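PDB 1DL5: protein-l-isoaspartate o-methyltransferase from Thermotoga maritima, which catalyses methyl transfer from S-adenosylmethionine to the carboxyl group of isoaspartyl residues in age-damaged proteins, a first step toward their repair. Local coordinates for residues Y12-S15 against D16-K20. Sequence-based numbering, arbitrary orientation.
Sequences YGVS and DHIAK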
loop_
_atom_site.group_PDB
_atom_site.type_symbol
_atom_site.label_atom_id
_atom_site.label_comp_id
_atom_site.label_asym_id
_atom_site.label_seq_id
_atom_site.Cartn_x
_atom_site.Cartn_y
_atom_site.Cartn_z
ATOM N N TYR A 12 -0.420 25.039 41.116
ATOM C CA TYR A 12 -0.870 24.578 39.809
ATOM C C TYR A 12 -1.258 23.102 39.873
ATOM O O TYR A 12 -1.740 22.534 38.892
ATOM C CB TYR A 12 0.248 24.749 38.777
ATOM C CG TYR A 12 -0.143 25.528 37.544
ATOM C CD1 TYR A 12 -0.774 24.900 36.471
ATOM C CD2 TYR A 12 0.123 26.892 37.447
ATOM C CE1 TYR A 12 -1.131 25.615 35.327
ATOM C CE2 TYR A 12 -0.225 27.615 36.310
ATOM C CZ TYR A 12 -0.851 26.971 35.254
ATOM O OH TYR A 12 -1.192 27.687 34.128
ATOM N N GLY A 13 -1.034 22.483 41.026
ATOM C CA GLY A 13 -1.359 21.078 41.181
ATOM C C GLY A 13 -0.208 20.158 40.817
ATOM O O GLY A 13 -0.374 18.941 40.749
ATOM N N VAL A 14 0.967 20.732 40.576
ATOM C CA VAL A 14 2.136 19.936 40.224
ATOM C C VAL A 14 2.542 19.101 41.440
ATOM O O VAL A 14 2.624 19.611 42.559
ATOM C CB VAL A 14 3.310 20.848 39.778
ATOM C CG1 VAL A 14 4.542 20.018 39.460
ATOM C CG2 VAL A 14 2.889 21.653 38.550
ATOM N N SER A 15 2.788 17.816 41.216
ATOM C CA SER A 15 3.154 16.901 42.297
ATOM C C SER A 15 4.480 17.267 42.951
ATOM O O SER A 15 5.311 17.958 42.357
ATOM C CB SER A 15 3.231 15.472 41.766
ATOM O OG SER A 15 4.269 15.351 40.812
ATOM N N ASP A 16 4.686 16.784 44.173
ATOM C CA ASP A 16 5.914 17.082 44.891
ATOM C C ASP A 16 7.195 16.691 44.157
ATOM O O ASP A 16 8.124 17.490 44.084
ATOM C CB ASP A 16 5.922 16.406 46.266
ATOM C CG ASP A 16 4.835 16.928 47.184
ATOM O OD1 ASP A 16 4.537 18.144 47.144
ATOM O OD2 ASP A 16 4.291 16.117 47.959
ATOM N N HIS A 17 7.255 15.476 43.614
ATOM C CA HIS A 17 8.480 15.037 42.952
ATOM C C HIS A 17 8.873 15.841 41.717
ATOM O O HIS A 17 10.053 15.947 41.399
ATOM C CB HIS A 17 8.435 13.530 42.635
ATOM C CG HIS A 17 7.677 13.171 41.393
ATOM N ND1 HIS A 17 6.305 13.272 41.294
ATOM C CD2 HIS A 17 8.100 12.657 40.214
ATOM C CE1 HIS A 17 5.918 12.832 40.109
ATOM N NE2 HIS A 17 6.988 12.451 39.435
ATOM N N ILE A 18 7.900 16.421 41.025
ATOM C CA ILE A 18 8.222 17.235 39.862
ATOM C C ILE A 18 8.513 18.670 40.314
ATOM O O ILE A 18 9.475 19.293 39.859
ATOM C CB ILE A 18 7.075 17.179 38.829
ATOM C CG1 ILE A 18 7.098 15.802 38.148
ATOM C CG2 ILE A 18 7.201 18.310 37.802
ATOM C CD1 ILE A 18 5.925 15.533 37.213
ATOM N N ALA A 19 7.708 19.184 41.237
ATOM C CA ALA A 19 7.915 20.540 41.730
ATOM C C ALA A 19 9.281 20.663 42.406
ATOM O O ALA A 19 9.963 21.676 42.261
ATOM C CB ALA A 19 6.806 20.924 42.708
ATOM N N LYS A 20 9.673 19.625 43.138
ATOM C CA LYS A 20 10.957 19.610 43.835
ATOM C C LYS A 20 12.117 19.764 42.852
ATOM O O LYS A 20 13.144 20.350 43.181
ATOM C CB LYS A 20 11.109 18.305 44.625
ATOM C CG LYS A 20 12.409 18.182 45.403
ATOM C CD LYS A 20 12.429 16.908 46.237
ATOM C CE LYS A 20 13.682 16.828 47.094
ATOM N NZ LYS A 20 13.664 15.641 47.996
#
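Val14 and Ser15 lead into the first turn of helix 16-24 and pack against it in two different ways. On the buried side the contact is apolar. Val14 points its CG1, anti to the backbone N (chi1 178°), at the helix, 3.6 Å from Ile18 CG2, the two side chains crossing at about a right angle; the same methyl stands 4.1 Å from Ala19 CB. Ser15 holds the N-cap position: Ala19 N donates a straight bond to Ser15 O (2.9 Å, 167° at the hydrogen), and Ile18 N adds a weak, bent bond to the same oxygen at 3.3 Å. The hydroxyl is hydrogen-bonded to Glu69 OE2, with Ser15 OG 2.9 Å from His17 ND1. Ile18 CG1 lies over one face of the imidazole, offset toward the rim, and His17 NE2 is held by the carbonyl of Leu73. On the exposed side Asp16 adds little packing: it sets off away from the loop, although its CB still brushes Ser15 C, and spends its carboxylate on Lys10, a salt bridge through OD1, and on a cadmium ion about 2 Å from the side chain, consistent with coordination. Gly13 closes helix 2-11 with a Schellman motif; at its positive phi (90°) a CB would jam against Tyr12 O, which calls for glycine. The turn thus links helices 2-11 and 16-24, with Val14 reaching Leu9 on the former and Ala65 on helix 61-70, where Ile18 packs on Glu69.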